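Beta-galacturonidase (Eisenbergiella tayi, PDB 6NCW) hydrolyses beta-galacturonides as a tetrameric glycoside hydrolase of family 2, and may also act on beta-glucuronides. Local coordinates at residues R527-N530 with D536-R539; G473-A478 with S483-V488; I138-V143 with R277-P282. All coordinates share one frame; numbering follows the deposited sequence.

Interaction 1: R527-N530 with D536-R539; sequences RTMN and DEYR
The guanidinium of Arg527 meets the carboxylate of Glu537 end-on, one nitrogen to each oxygen. Glu537 OE2 uses its syn lone pair toward Arg527 NH1 at 2.6 Å, and this oxygen is tilted 21° from the guanidinium plane. Arg527 NH2 lies 3.1 Å from Glu537 OE1, which sits in that plane. The two flat groups are not coplanar but turned 40° apart, so the first bond leaves the guanidinium plane while the second stays in it. Beside this salt bridge is the tight apolar part: Met529, bent at both chi2 and chi3, sets CG against one face of the guanidinium, offset to its rim, and brings CE to 3.6 Å from Glu537 CB. Met529 CE also reaches Glu537 CD, at 3.8 Å, so the thioether chain packs against both partners of the ion pair. The bend of Glu537 at chi2 (-86°) brings its carboxylate back toward Arg527. Glu537 belongs to a type I beta turn, Asp536 to Arg539, closed by Arg539 N to Asp536 O at 2.8 Å; the turn follows the short strand 529-530 in the TIM-barrel domain. Arg527 NH2 is shared between Glu537, Asp514 and Asn531, which restrains the rotation of the guanidinium, and Tyr474 of the second subunit packs on Arg527 and Met529. Next to Met529, Asn530 belongs to the galacturonate-binding site and gives its ND2 to Asp131, another residue of that site. Arg539 is buried and anchored, its NE in a salt bridge with Asp296 and its NH1 bonded to Glu537 O at 3.0 Å. The looser side is at Tyr538, partly exposed, whose ring meets Tyr538 of the third subunit.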
loop_
_atom_site.group_PDB
_atom_site.type_symbol
_atom_site.label_atom_id
_atom_site.label_comp_id
_atom_site.label_asym_id
_atom_site.label_seq_id
_atom_site.Cartn_x
_atom_site.Cartn_y
_atom_site.Cartn_z
ATOM N N ARG A 527 -7.254 11.394 0.998
ATOM C CA ARG A 527 -6.762 11.016 2.320
ATOM C C ARG A 527 -6.827 12.159 3.334
ATOM O O ARG A 527 -6.177 12.074 4.387
ATOM C CB ARG A 527 -5.318 10.487 2.260
ATOM C CG ARG A 527 -5.001 9.541 1.081
ATOM C CD ARG A 527 -3.588 8.981 1.243
ATOM N NE ARG A 527 -2.615 10.037 1.029
ATOM C CZ ARG A 527 -1.472 10.154 1.688
ATOM N NH1 ARG A 527 -1.142 9.256 2.613
ATOM N NH2 ARG A 527 -0.657 11.171 1.425
ATOM N N THR A 528 -7.594 13.224 3.053
ATOM C CA THR A 528 -7.560 14.459 3.846
ATOM C C THR A 528 -6.101 14.886 4.054
ATOM O O THR A 528 -5.630 15.158 5.173
ATOM C CB THR A 528 -8.320 14.300 5.176
ATOM O OG1 THR A 528 -9.657 13.867 4.910
ATOM C CG2 THR A 528 -8.434 15.630 5.942
ATOM N N MET A 529 -5.369 14.874 2.940
ATOM C CA MET A 529 -3.972 15.275 2.858
ATOM C C MET A 529 -3.832 16.133 1.619
ATOM O O MET A 529 -4.568 15.942 0.649
ATOM C CB MET A 529 -3.006 14.082 2.717
ATOM C CG MET A 529 -3.054 13.064 3.827
ATOM S SD MET A 529 -2.319 13.600 5.392
ATOM C CE MET A 529 -0.572 13.581 4.981
ATOM N N ASN A 530 -2.894 17.077 1.658
ATOM C CA ASN A 530 -2.374 17.674 0.432
ATOM C C ASN A 530 -1.277 16.738 -0.053
ATOM O O ASN A 530 -0.304 16.492 0.672
ATOM C CB ASN A 530 -1.848 19.093 0.678
ATOM C CG ASN A 530 -1.409 19.812 -0.617
ATOM O OD1 ASN A 530 -0.507 19.360 -1.317
ATOM N ND2 ASN A 530 -2.034 20.946 -0.909
ATOM N N ASP A 536 6.413 11.523 0.627
ATOM C CA ASP A 536 5.118 11.435 1.299
ATOM C C ASP A 536 5.242 11.884 2.762
ATOM O O ASP A 536 6.298 12.352 3.209
ATOM C CB ASP A 536 4.509 10.036 1.147
ATOM C CG ASP A 536 5.094 8.983 2.079
ATOM O OD1 ASP A 536 6.153 9.178 2.726
ATOM O OD2 ASP A 536 4.455 7.907 2.161
ATOM N N GLU A 537 4.144 11.781 3.519
ATOM C CA GLU A 537 4.188 12.312 4.882
ATOM C C GLU A 537 5.202 11.562 5.731
ATOM O O GLU A 537 5.720 12.130 6.686
ATOM C CB GLU A 537 2.798 12.297 5.543
ATOM C CG GLU A 537 2.164 10.902 5.769
ATOM C CD GLU A 537 1.394 10.397 4.549
ATOM O OE1 GLU A 537 1.748 10.796 3.416
ATOM O OE2 GLU A 537 0.426 9.607 4.719
ATOM N N TYR A 538 5.547 10.323 5.370
ATOM C CA TYR A 538 6.570 9.587 6.088
ATOM C C TYR A 538 7.946 9.763 5.471
ATOM O O TYR A 538 8.846 8.989 5.787
ATOM C CB TYR A 538 6.195 8.111 6.193
ATOM C CG TYR A 538 4.916 7.920 6.983
ATOM C CD1 TYR A 538 4.913 8.078 8.362
ATOM C CD2 TYR A 538 3.715 7.601 6.351
ATOM C CE1 TYR A 538 3.747 7.921 9.106
ATOM C CE2 TYR A 538 2.530 7.442 7.080
ATOM C CZ TYR A 538 2.569 7.613 8.476
ATOM O OH TYR A 538 1.435 7.481 9.245
ATOM N N ARG A 539 8.120 10.782 4.624
ATOM C CA ARG A 539 9.396 11.178 4.027
ATOM C C ARG A 539 9.936 10.127 3.055
ATOM O O ARG A 539 11.154 10.071 2.798
ATOM C CB ARG A 539 10.450 11.518 5.100
ATOM C CG ARG A 539 10.401 12.981 5.609
ATOM C CD ARG A 539 9.026 13.384 6.157
ATOM N NE ARG A 539 9.039 14.745 6.686
ATOM C CZ ARG A 539 7.968 15.418 7.123
ATOM N NH1 ARG A 539 6.755 14.869 7.128
ATOM N NH2 ARG A 539 8.121 16.656 7.572
#

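Interaction 2: G473-A478 with S483-V488; sequences GYRTPA and SEEYQV
The Tyr474 ring meets Ser483 CA obliquely, with CD2 at 3.9 Å, while the Arg475 guanidinium holds water 1 at its edge, in plane. The carboxylate of Glu484 is approached from above its plane by Gly473 N, 2.7 Å from OE2, and that of Glu485 on the syn side of OE1 by Thr476 N, 31° out of plane. All this gathers at the N-terminus of helix 484-500 in the TIM-barrel domain, where Ser483 is the N-cap: its OG accepts from Tyr486 N at 3.2 Å. A chi1 of 71° turns that OG back over the first turn of the helix; OG also bonds Val480 O in the loop between the segments. Tyr474 O takes the first helical N-H, that of Glu484, at 3.0 Å and almost in line with its C=O bond, so the loop 473-478 supplies an acceptor where the helix has none of its own. Glu484 stays extended beyond CG and thus reaches back along the loop to Gly473, while Glu485, bent at chi2 (98°), brings OE1 to Thr476 N at 3.0 Å and OE2 against Arg475 CB. The end of Arg475 belongs to the assembly: its NH2 bridges to Glu484 OE1 of the fourth subunit, and Arg475 NH1 of that subunit bridges to Glu484 OE2 here. Tyr474 OH bonds Arg516 of the second subunit. Within the chain, Arg475 NE is linked to Glu485 through water 1, which accepts from NE at 3.0 Å and donates to Glu485 OE2 at 2.7 Å.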
loop_
_atom_site.group_PDB
_atom_site.type_symbol
_atom_site.label_atom_id
_atom_site.label_comp_id
_atom_site.label_asym_id
_atom_site.label_seq_id
_atom_site.Cartn_x
_atom_site.Cartn_y
_atom_site.Cartn_z
ATOM N N GLY A 473 2.489 5.266 -3.836
ATOM C CA GLY A 473 2.114 3.899 -4.035
ATOM C C GLY A 473 1.081 3.677 -5.133
ATOM O O GLY A 473 0.948 2.549 -5.605
ATOM N N TYR A 474 0.337 4.702 -5.542
ATOM C CA TYR A 474 -0.593 4.537 -6.652
ATOM C C TYR A 474 0.161 4.727 -7.965
ATOM O O TYR A 474 0.605 5.838 -8.282
ATOM C CB TYR A 474 -1.767 5.507 -6.576
ATOM C CG TYR A 474 -2.790 5.128 -7.623
ATOM C CD1 TYR A 474 -3.369 3.874 -7.586
ATOM C CD2 TYR A 474 -3.134 5.992 -8.667
ATOM C CE1 TYR A 474 -4.275 3.482 -8.524
ATOM C CE2 TYR A 474 -4.044 5.602 -9.632
ATOM C CZ TYR A 474 -4.625 4.348 -9.542
ATOM O OH TYR A 474 -5.531 3.910 -10.474
ATOM N N ARG A 475 0.292 3.647 -8.735
ATOM C CA ARG A 475 1.034 3.654 -9.989
ATOM C C ARG A 475 0.234 2.915 -11.050
ATOM O O ARG A 475 -0.380 1.886 -10.756
ATOM C CB ARG A 475 2.407 2.994 -9.810
ATOM C CG ARG A 475 3.295 3.726 -8.798
ATOM C CD ARG A 475 4.047 2.723 -7.928
ATOM N NE ARG A 475 4.873 1.822 -8.713
ATOM C CZ ARG A 475 5.491 0.761 -8.211
ATOM N NH1 ARG A 475 5.345 0.463 -6.923
ATOM N NH2 ARG A 475 6.245 -0.002 -9.000
ATOM N N THR A 476 0.249 3.441 -12.284
ATOM C CA THR A 476 -0.616 2.935 -13.376
ATOM C C THR A 476 0.130 3.081 -14.687
ATOM O O THR A 476 0.597 4.194 -14.979
ATOM C CB THR A 476 -1.934 3.708 -13.544
ATOM O OG1 THR A 476 -2.483 4.116 -12.285
ATOM C CG2 THR A 476 -2.917 2.865 -14.319
ATOM N N PRO A 477 0.151 2.046 -15.533
ATOM C CA PRO A 477 0.541 2.260 -16.935
ATOM C C PRO A 477 -0.219 3.397 -17.611
ATOM O O PRO A 477 0.303 4.008 -18.547
ATOM C CB PRO A 477 0.222 0.908 -17.598
ATOM C CG PRO A 477 0.311 -0.090 -16.497
ATOM C CD PRO A 477 -0.190 0.637 -15.260
ATOM N N ALA A 478 -1.443 3.704 -17.179
ATOM C CA ALA A 478 -2.173 4.788 -17.833
ATOM C C ALA A 478 -1.672 6.178 -17.438
ATOM O O ALA A 478 -2.070 7.166 -18.069
ATOM C CB ALA A 478 -3.671 4.662 -17.544
ATOM N N SER A 483 -1.452 9.359 -9.984
ATOM C CA SER A 483 -0.386 8.367 -10.037
ATOM C C SER A 483 0.983 9.036 -9.935
ATOM O O SER A 483 1.173 10.190 -10.331
ATOM C CB SER A 483 -0.445 7.537 -11.332
ATOM O OG SER A 483 -0.060 8.294 -12.478
ATOM N N GLU A 484 1.947 8.280 -9.407
ATOM C CA GLU A 484 3.310 8.775 -9.313
ATOM C C GLU A 484 3.921 9.009 -10.687
ATOM O O GLU A 484 4.742 9.919 -10.847
ATOM C CB GLU A 484 4.169 7.791 -8.508
ATOM C CG GLU A 484 3.832 7.746 -7.013
ATOM C CD GLU A 484 4.835 6.929 -6.212
ATOM O OE1 GLU A 484 6.021 7.339 -6.167
ATOM O OE2 GLU A 484 4.440 5.876 -5.636
ATOM N N GLU A 485 3.571 8.180 -11.677
ATOM C CA GLU A 485 4.088 8.397 -13.029
ATOM C C GLU A 485 3.643 9.736 -13.577
ATOM O O GLU A 485 4.444 10.479 -14.150
ATOM C CB GLU A 485 3.639 7.284 -13.964
ATOM C CG GLU A 485 4.237 5.954 -13.619
ATOM C CD GLU A 485 3.282 5.094 -12.789
ATOM O OE1 GLU A 485 2.289 5.635 -12.240
ATOM O OE2 GLU A 485 3.538 3.876 -12.693
ATOM N N TYR A 486 2.365 10.075 -13.416
ATOM C CA TYR A 486 1.952 11.369 -13.931
ATOM C C TYR A 486 2.705 12.491 -13.228
ATOM O O TYR A 486 3.071 13.488 -13.858
ATOM C CB TYR A 486 0.449 11.585 -13.792
ATOM C CG TYR A 486 0.072 12.907 -14.416
ATOM C CD1 TYR A 486 -0.001 14.072 -13.653
ATOM C CD2 TYR A 486 -0.131 13.005 -15.787
ATOM C CE1 TYR A 486 -0.322 15.300 -14.235
ATOM C CE2 TYR A 486 -0.456 14.210 -16.373
ATOM C CZ TYR A 486 -0.551 15.361 -15.593
ATOM O OH TYR A 486 -0.857 16.564 -16.196
ATOM N N GLN A 487 2.928 12.362 -11.915
ATOM C CA GLN A 487 3.614 13.432 -11.202
ATOM C C GLN A 487 5.028 13.613 -11.737
ATOM O O GLN A 487 5.544 14.735 -11.777
ATOM C CB GLN A 487 3.656 13.159 -9.699
ATOM C CG GLN A 487 4.296 14.308 -8.917
ATOM C CD GLN A 487 4.589 13.962 -7.460
ATOM O OE1 GLN A 487 5.158 12.894 -7.153
ATOM N NE2 GLN A 487 4.205 14.859 -6.553
ATOM N N VAL A 488 5.674 12.510 -12.128
ATOM C CA VAL A 488 6.994 12.581 -12.745
ATOM C C VAL A 488 6.945 13.471 -13.983
ATOM O O VAL A 488 7.752 14.394 -14.133
ATOM C CB VAL A 488 7.495 11.168 -13.100
ATOM C CG1 VAL A 488 8.667 11.249 -14.120
ATOM C CG2 VAL A 488 7.905 10.420 -11.850
HETATM O O HOH W 1 5.557 2.610 -11.523
#

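Interaction 3: I138-V143 with R277-P282; sequences ISRGVV and RHEDHP
Arg140 and Glu279 form a salt bridge through one pair of atoms, Arg140 NH2 to Glu279 OE2 at 2.7 Å. The oxygen lies at the guanidinium edge, near its plane, and is met on its syn side, 20° out of the carboxylate plane. The two flat groups stand almost perpendicular, 88° apart, which suits a single-point grip rather than a two-pronged one. Water 2 closes a second route: it accepts from Arg140 NE at 3.0 Å and donates to Glu279 OE2 at 2.7 Å, so that one carboxylate oxygen takes both the direct and the water-borne bond. Both chains reach across at full length: Arg140 is extended from CG to NE (chi2 178°), and Glu279 is extended beyond CG. The bridge spans two domains: Arg140 lies just ahead of Val142 in the chain, at the approach to strand 142-147 of an N-terminal antiparallel sheet, and Glu279, the centre of an inverse gamma turn, comes from the loop after strand 268-276 of the TIM barrel. In the next shell, Arg140 NH1 bonds Tyr95 O and NH2 also bonds Pro314 O. Glu279 OE1 accepts from Asp316 N, in the loop that follows His312, a galacturonate-binding residue whose side chain is about 10 Å from that of Glu279.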
loop_
_atom_site.group_PDB
_atom_site.type_symbol
_atom_site.label_atom_id
_atom_site.label_comp_id
_atom_site.label_asym_id
_atom_site.label_seq_id
_atom_site.Cartn_x
_atom_site.Cartn_y
_atom_site.Cartn_z
ATOM N N ILE A 138 1.204 22.987 23.113
ATOM C CA ILE A 138 2.419 23.777 23.286
ATOM C C ILE A 138 3.416 23.183 22.300
ATOM O O ILE A 138 4.191 22.278 22.632
ATOM C CB ILE A 138 2.932 23.741 24.726
ATOM C CG1 ILE A 138 1.792 24.052 25.716
ATOM C CG2 ILE A 138 4.089 24.704 24.890
ATOM C CD1 ILE A 138 2.259 24.187 27.175
ATOM N N SER A 139 3.406 23.714 21.077
ATOM C CA SER A 139 4.076 23.097 19.940
ATOM C C SER A 139 5.539 23.508 19.772
ATOM O O SER A 139 6.243 22.890 18.955
ATOM C CB SER A 139 3.291 23.414 18.657
ATOM O OG SER A 139 2.835 24.760 18.654
ATOM N N ARG A 140 6.006 24.542 20.481
ATOM C CA ARG A 140 7.425 24.900 20.548
ATOM C C ARG A 140 7.780 25.155 22.016
ATOM O O ARG A 140 6.928 25.067 22.900
ATOM C CB ARG A 140 7.749 26.110 19.651
ATOM C CG ARG A 140 7.424 25.894 18.175
ATOM C CD ARG A 140 7.708 27.126 17.343
ATOM N NE ARG A 140 7.148 26.981 16.000
ATOM C CZ ARG A 140 6.936 27.988 15.158
ATOM N NH1 ARG A 140 7.246 29.232 15.514
ATOM N NH2 ARG A 140 6.399 27.754 13.961
ATOM N N GLY A 141 9.048 25.443 22.287
ATOM C CA GLY A 141 9.568 25.353 23.643
ATOM C C GLY A 141 9.077 26.445 24.580
ATOM O O GLY A 141 8.387 27.391 24.192
ATOM N N VAL A 142 9.450 26.288 25.859
ATOM C CA VAL A 142 9.078 27.201 26.940
ATOM C C VAL A 142 10.305 27.439 27.813
ATOM O O VAL A 142 11.011 26.488 28.176
ATOM C CB VAL A 142 7.918 26.656 27.798
ATOM C CG1 VAL A 142 7.608 27.601 28.945
ATOM C CG2 VAL A 142 6.670 26.425 26.956
ATOM N N VAL A 143 10.561 28.703 28.149
ATOM C CA VAL A 143 11.781 29.098 28.850
ATOM C C VAL A 143 11.414 29.963 30.049
ATOM O O VAL A 143 10.664 30.936 29.908
ATOM C CB VAL A 143 12.757 29.864 27.937
ATOM C CG1 VAL A 143 13.993 30.289 28.737
ATOM C CG2 VAL A 143 13.184 28.997 26.776
ATOM N N ARG A 277 7.774 24.163 2.281
ATOM C CA ARG A 277 7.741 23.159 3.336
ATOM C C ARG A 277 6.872 23.650 4.483
ATOM O O ARG A 277 7.163 24.692 5.089
ATOM C CB ARG A 277 9.152 22.816 3.832
ATOM C CG ARG A 277 9.177 21.846 5.026
ATOM C CD ARG A 277 10.600 21.690 5.573
ATOM N NE ARG A 277 10.653 20.910 6.808
ATOM C CZ ARG A 277 10.481 21.414 8.030
ATOM N NH1 ARG A 277 10.223 22.706 8.187
ATOM N NH2 ARG A 277 10.557 20.617 9.096
ATOM N N HIS A 278 5.814 22.888 4.768
ATOM C CA HIS A 278 5.006 23.036 5.977
ATOM C C HIS A 278 5.714 22.425 7.180
ATOM O O HIS A 278 6.429 21.425 7.066
ATOM C CB HIS A 278 3.643 22.333 5.807
ATOM C CG HIS A 278 2.571 23.217 5.251
ATOM N ND1 HIS A 278 2.051 24.282 5.956
ATOM C CD2 HIS A 278 1.945 23.215 4.049
ATOM C CE1 HIS A 278 1.142 24.891 5.217
ATOM N NE2 HIS A 278 1.046 24.252 4.062
ATOM N N GLU A 279 5.466 22.999 8.351
ATOM C CA GLU A 279 5.778 22.328 9.613
ATOM C C GLU A 279 4.693 21.276 9.861
ATOM O O GLU A 279 3.690 21.527 10.539
ATOM C CB GLU A 279 5.865 23.331 10.761
ATOM C CG GLU A 279 7.047 24.330 10.624
ATOM C CD GLU A 279 7.226 25.243 11.864
ATOM O OE1 GLU A 279 8.373 25.694 12.138
ATOM O OE2 GLU A 279 6.214 25.521 12.545
ATOM N N ASP A 280 4.870 20.085 9.282
ATOM C CA ASP A 280 3.886 19.026 9.474
ATOM C C ASP A 280 4.567 17.665 9.407
ATOM O O ASP A 280 5.494 17.463 8.615
ATOM C CB ASP A 280 2.773 19.129 8.433
ATOM C CG ASP A 280 1.550 18.281 8.794
ATOM O OD1 ASP A 280 1.433 17.157 8.253
ATOM O OD2 ASP A 280 0.717 18.738 9.625
ATOM N N HIS A 281 4.104 16.732 10.239
ATOM C CA HIS A 281 4.726 15.413 10.303
ATOM C C HIS A 281 3.712 14.481 10.942
ATOM O O HIS A 281 2.992 14.907 11.858
ATOM C CB HIS A 281 6.025 15.453 11.117
ATOM C CG HIS A 281 6.757 14.149 11.199
ATOM N ND1 HIS A 281 6.286 13.071 11.918
ATOM C CD2 HIS A 281 7.954 13.769 10.689
ATOM C CE1 HIS A 281 7.155 12.079 11.840
ATOM N NE2 HIS A 281 8.167 12.471 11.087
ATOM N N PRO A 282 3.621 13.226 10.495
ATOM C CA PRO A 282 2.542 12.341 10.964
ATOM C C PRO A 282 2.634 11.954 12.424
ATOM O O PRO A 282 1.604 11.589 12.997
ATOM C CB PRO A 282 2.666 11.107 10.062
ATOM C CG PRO A 282 3.905 11.282 9.284
ATOM C CD PRO A 282 4.267 12.730 9.274
HETATM O O HOH W 2 5.451 24.714 15.027
#

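Along the chain interaction 3 closes first, then interaction 2, then interaction 1. Interactions 1 and 2 lie within the TIM-barrel domain, their centres about 16 Å apart, and interaction 3 ties the barrel to the N-terminal sheet. Interactions 1 and 3, with centres about 17 Å apart, touch: Arg539 NH2 is 2.9 Å from Asp280 O, probably a hydrogen bond, and Tyr538 packs on Pro282. Interactions 2 and 3 are about 32 Å apart between centres and do not touch. Interaction 1, which holds Asn530 of the galacturonate site, touches the second and third subunits of the tetramer, and interaction 2 the second and fourth.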